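Local coordinates for protein PbICP-C (Plasmodium berghei, PDB 3PNR) that probably inhibits papain-like cysteine proteases, as a falstatin-family inhibitor made by a malaria parasite, at residues 81-84 with 85-88; 94-98 with 99-103. All blocks are in the same frame, centred on the assembly; numbering follows the deposited sequence.

Contacts 1 and 2 come in series along the chain, between strand 68-75 and strand 146-155. Contact 1 (81-88) is a turn in the loop that leaves strand 68-75. Contact 2 (94-103) is the hairpin that follows, made of strand 95-96 and the start of strand 100-107. Their centres lie about 21 Å apart and their nearest atoms about 12 Å apart, so they do not touch. Contact 1 packs against the four-stranded sheet. Contact 2 lies at an outer edge of the five-stranded sheet and turns one face toward the other sheet. Both lie on one of the crossings by which the chain passes from one sheet of the beta sandwich to the other.

Contact 1 of 2, residues 81-84 with 85-88; sequences INPE and NFPT
The ring of Phe-86 folds back over Pro-83, three residues earlier in the same turn. Pro-83 CA sits above the centre of the ring, 3.3 Å from its centroid and almost on the ring normal. This is a CH-pi contact, made by a backbone carbon of the proline. The rest of the proline ring lies alongside the phenylalanine and points the same way. Its CB reaches Phe-86 CE2 at 3.8 Å.

The first torsion of Phe-86 explains the fold-back. CG lies beside its own backbone N and opposite the carbonyl carbon (chi1 -65°), which turns the ring toward the preceding residues. Ile-81 meets the same ring differently. Its CG1 lies beside the backbone N (chi1 -57°), which leaves CG2 anti to that N and facing the ring edge. There Ile-81 CG2 is 4.0 Å from Phe-86 CZ.

The backbone closes the turn. Phe-86 N donates to Pro-83 O at 3.0 Å, and the bond is nearly straight at the hydrogen (166°). A second bond joins Asn-85 N to Asn-82 O, but the position of Asn-85 N is less certain. Both bonds span three residues, as in a short 3-10 turn. The side chains of Asn-82 and Asn-85 come close on the outer side of the turn, but the orientation of the Asn-85 amide is doubtful.

The apolar side of the turn rests on the four-stranded sheet. Phe-86 packs on Leu-72 of strand 68-75, Ser-166 of strand 159-168 and Thr-179 of strand 178-186, and meets the Tyr-168 ring edge-to-face. Ile-81 touches Val-164 and Thr-179 beside it.

Contact 2 of 2, residues 94-98 with 99-103; sequences SFFSE and EISVT
Phe-95 and Val-102 form the hydrogen-bonded antiparallel pair of this hairpin. Phe-95 N donates to Val-102 O, and Val-102 N returns a bond to Phe-95 O. Both bonds are doubtfully short in the model. Phe-96 and Ser-101 make the next, non-hydrogen-bonded pair.

The packed side carries Phe-95 and Val-102. The Phe-95 ring leaves with CG anti to the backbone N (chi1 -169°) and runs toward the turn. There Ile-100 CG2 meets the ring edge, 3.5 Å from Phe-95 CE2, and the two side chains cross at about a right angle. Ile-74 of strand 68-75 touches Phe-95, Ile-100 and Val-102, and Ile-100 and Val-102 are buried.

The other face is looser. The exposed ring of Phe-96 takes Ser-101 CB at its edge, 3.6 Å from Phe-96 CD1.

Glu-98 and Glu-99 form the tight turn. Ser-97 N donates to Ile-100 O at 2.8 Å, and Ser-97 OG donates to the same oxygen at 3.0 Å, on a lone pair in the carbonyl plane. The hydroxyl can do this because it stands between the backbone N and the carbonyl carbon (chi1 76°). It also accepts a weak bond from Glu-99 N.

Two acidic side chains leave the turn together, Glu-98 OE2 lying 4.3 Å from Glu-99 OE2. Each has a basic partner outside the hairpin: Glu-98 pairs with Lys-157 and Glu-99 with Lys-76. These two lysines probably offset the like charges, while Ser-97 ties both sides of the turn together.

Contact 1 of 2, residues 81-84 with 85-88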
loop_
_atom_site.group_PDB
_atom_site.type_symbol
_atom_site.label_atom_id
_atom_site.label_comp_id
_atom_site.label_asym_id
_atom_site.label_seq_id
_atom_site.Cartn_x
_atom_site.Cartn_y
_atom_site.Cartn_z
ATOM N N ILE B 81 14.331 17.143 -16.342
ATOM C CA ILE B 81 13.406 16.209 -15.700
ATOM C C ILE B 81 11.948 16.640 -15.779
ATOM O O ILE B 81 11.563 17.650 -15.190
ATOM C CB ILE B 81 13.761 15.993 -14.216
ATOM C CG1 ILE B 81 15.203 15.504 -14.079
ATOM C CG2 ILE B 81 12.810 14.996 -13.584
ATOM C CD1 ILE B 81 15.506 14.292 -14.920
ATOM N N ASN B 82 11.139 15.867 -16.500
ATOM C CA ASN B 82 9.696 16.089 -16.513
ATOM C C ASN B 82 8.882 14.838 -16.168
ATOM O O ASN B 82 8.715 13.951 -17.008
ATOM C CB ASN B 82 9.235 16.669 -17.849
ATOM C CG ASN B 82 7.830 17.241 -17.773
ATOM O OD1 ASN B 82 7.369 17.640 -16.699
ATOM N ND2 ASN B 82 7.139 17.280 -18.909
ATOM N N PRO B 83 8.373 14.771 -14.925
ATOM C CA PRO B 83 7.578 13.643 -14.419
ATOM C C PRO B 83 6.288 13.457 -15.209
ATOM O O PRO B 83 5.786 12.336 -15.320
ATOM C CB PRO B 83 7.267 14.050 -12.975
ATOM C CG PRO B 83 8.348 15.035 -12.611
ATOM C CD PRO B 83 8.616 15.785 -13.883
ATOM N N GLU B 84 5.759 14.550 -15.746
ATOM C CA GLU B 84 4.638 14.474 -16.668
ATOM C C GLU B 84 4.889 13.376 -17.708
ATOM O O GLU B 84 3.953 12.723 -18.175
ATOM C CB GLU B 84 4.462 15.813 -17.382
ATOM C CG GLU B 84 3.023 16.177 -17.699
ATOM C CD GLU B 84 2.417 17.112 -16.665
ATOM O OE1 GLU B 84 3.184 17.704 -15.872
ATOM O OE2 GLU B 84 1.175 17.263 -16.650
ATOM N N ASN B 85 6.159 13.169 -18.058
ATOM C CA ASN B 85 6.518 12.279 -19.160
ATOM C C ASN B 85 7.068 10.920 -18.755
ATOM O O ASN B 85 7.526 10.157 -19.614
ATOM C CB ASN B 85 7.524 12.958 -20.088
ATOM C CG ASN B 85 6.920 14.115 -20.847
ATOM O OD1 ASN B 85 5.733 14.101 -21.186
ATOM N ND2 ASN B 85 7.734 15.132 -21.123
ATOM N N PHE B 86 7.040 10.618 -17.459
ATOM C CA PHE B 86 7.459 9.302 -16.995
ATOM C C PHE B 86 6.498 8.230 -17.496
ATOM O O PHE B 86 5.317 8.504 -17.733
ATOM C CB PHE B 86 7.519 9.230 -15.467
ATOM C CG PHE B 86 8.555 10.120 -14.845
ATOM C CD1 PHE B 86 9.485 10.786 -15.626
ATOM C CD2 PHE B 86 8.616 10.265 -13.464
ATOM C CE1 PHE B 86 10.443 11.600 -15.046
ATOM C CE2 PHE B 86 9.576 11.077 -12.875
ATOM C CZ PHE B 86 10.493 11.745 -13.672
ATOM N N PRO B 87 7.004 6.997 -17.633
ATOM C CA PRO B 87 6.231 5.815 -18.036
ATOM C C PRO B 87 5.098 5.488 -17.055
ATOM O O PRO B 87 5.325 5.397 -15.844
ATOM C CB PRO B 87 7.270 4.684 -18.003
ATOM C CG PRO B 87 8.603 5.344 -17.935
ATOM C CD PRO B 87 8.400 6.667 -17.294
ATOM N N THR B 88 3.889 5.304 -17.578
ATOM C CA THR B 88 2.758 4.885 -16.753
ATOM C C THR B 88 2.770 3.372 -16.589
ATOM O O THR B 88 2.004 2.811 -15.802
ATOM C CB THR B 88 1.413 5.308 -17.368
ATOM O OG1 THR B 88 1.323 4.822 -18.712
ATOM C CG2 THR B 88 1.272 6.818 -17.378
#

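Contact 2 of 2, residues 94-98 with 99-103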
loop_
_atom_site.group_PDB
_atom_site.type_symbol
_atom_site.label_atom_id
_atom_site.label_comp_id
_atom_site.label_asym_id
_atom_site.label_seq_id
_atom_site.Cartn_x
_atom_site.Cartn_y
_atom_site.Cartn_z
ATOM N N SER B 94 16.978 -3.173 -18.696
ATOM C CA SER B 94 18.159 -2.587 -18.063
ATOM C C SER B 94 19.019 -1.920 -19.132
ATOM O O SER B 94 18.771 -2.087 -20.326
ATOM C CB SER B 94 18.978 -3.653 -17.332
ATOM O OG SER B 94 18.499 -3.858 -16.015
ATOM N N PHE B 95 20.031 -1.165 -18.714
ATOM C CA PHE B 95 20.856 -0.439 -19.681
ATOM C C PHE B 95 22.208 -1.088 -19.958
ATOM O O PHE B 95 23.062 -1.163 -19.074
ATOM C CB PHE B 95 21.062 1.020 -19.271
ATOM C CG PHE B 95 21.675 1.859 -20.359
ATOM C CD1 PHE B 95 20.874 2.455 -21.330
ATOM C CD2 PHE B 95 23.052 2.029 -20.433
ATOM C CE1 PHE B 95 21.431 3.218 -22.341
ATOM C CE2 PHE B 95 23.615 2.790 -21.439
ATOM C CZ PHE B 95 22.801 3.385 -22.397
ATOM N N PHE B 96 22.396 -1.539 -21.197
ATOM C CA PHE B 96 23.651 -2.169 -21.605
ATOM C C PHE B 96 24.189 -1.567 -22.901
ATOM O O PHE B 96 23.595 -1.732 -23.966
ATOM C CB PHE B 96 23.468 -3.681 -21.768
ATOM C CG PHE B 96 22.884 -4.354 -20.558
ATOM C CD1 PHE B 96 23.592 -4.408 -19.368
ATOM C CD2 PHE B 96 21.627 -4.936 -20.611
ATOM C CE1 PHE B 96 23.055 -5.029 -18.249
ATOM C CE2 PHE B 96 21.084 -5.558 -19.498
ATOM C CZ PHE B 96 21.801 -5.607 -18.316
ATOM N N SER B 97 25.311 -0.859 -22.805
ATOM C CA SER B 97 25.967 -0.307 -23.989
ATOM C C SER B 97 27.462 -0.615 -23.970
ATOM O O SER B 97 27.976 -1.192 -23.011
ATOM C CB SER B 97 25.736 1.204 -24.098
ATOM O OG SER B 97 26.541 1.919 -23.173
ATOM N N GLU B 98 28.154 -0.232 -25.038
ATOM C CA GLU B 98 29.592 -0.435 -25.121
ATOM C C GLU B 98 30.309 0.365 -24.037
ATOM O O GLU B 98 31.313 -0.084 -23.484
ATOM C CB GLU B 98 30.112 -0.039 -26.506
ATOM C CG GLU B 98 29.789 1.398 -26.914
ATOM C CD GLU B 98 30.540 1.840 -28.163
ATOM O OE1 GLU B 98 30.893 0.972 -28.992
ATOM O OE2 GLU B 98 30.775 3.059 -28.316
ATOM N N GLU B 99 29.776 1.543 -23.729
ATOM C CA GLU B 99 30.412 2.460 -22.789
ATOM C C GLU B 99 30.063 2.170 -21.332
ATOM O O GLU B 99 30.927 2.231 -20.456
ATOM C CB GLU B 99 30.031 3.903 -23.124
ATOM C CG GLU B 99 30.260 4.284 -24.574
ATOM C CD GLU B 99 29.732 5.664 -24.900
ATOM O OE1 GLU B 99 28.628 6.006 -24.426
ATOM O OE2 GLU B 99 30.418 6.406 -25.633
ATOM N N ILE B 100 28.796 1.861 -21.076
ATOM C CA ILE B 100 28.317 1.710 -19.704
ATOM C C ILE B 100 27.162 0.716 -19.604
ATOM O O ILE B 100 26.455 0.466 -20.580
ATOM C CB ILE B 100 27.861 3.074 -19.131
ATOM C CG1 ILE B 100 27.616 2.985 -17.618
ATOM C CG2 ILE B 100 26.624 3.580 -19.879
ATOM C CD1 ILE B 100 27.673 4.337 -16.907
ATOM N N SER B 101 26.978 0.148 -18.417
ATOM C CA SER B 101 25.828 -0.716 -18.171
ATOM C C SER B 101 25.212 -0.462 -16.788
ATOM O O SER B 101 25.914 -0.463 -15.766
ATOM C CB SER B 101 26.204 -2.191 -18.335
ATOM O OG SER B 101 26.873 -2.671 -17.185
ATOM N N VAL B 102 23.900 -0.228 -16.771
ATOM C CA VAL B 102 23.171 -0.009 -15.522
ATOM C C VAL B 102 21.847 -0.785 -15.473
ATOM O O VAL B 102 21.099 -0.849 -16.454
ATOM C CB VAL B 102 22.927 1.492 -15.244
ATOM C CG1 VAL B 102 22.694 1.713 -13.756
ATOM C CG2 VAL B 102 24.110 2.332 -15.726
ATOM N N THR B 103 21.567 -1.375 -14.318
ATOM C CA THR B 103 20.417 -2.259 -14.169
ATOM C C THR B 103 19.215 -1.572 -13.523
ATOM O O THR B 103 19.377 -0.660 -12.712
ATOM C CB THR B 103 20.791 -3.473 -13.317
ATOM O OG1 THR B 103 21.380 -3.019 -12.092
ATOM C CG2 THR B 103 21.787 -4.348 -14.059
#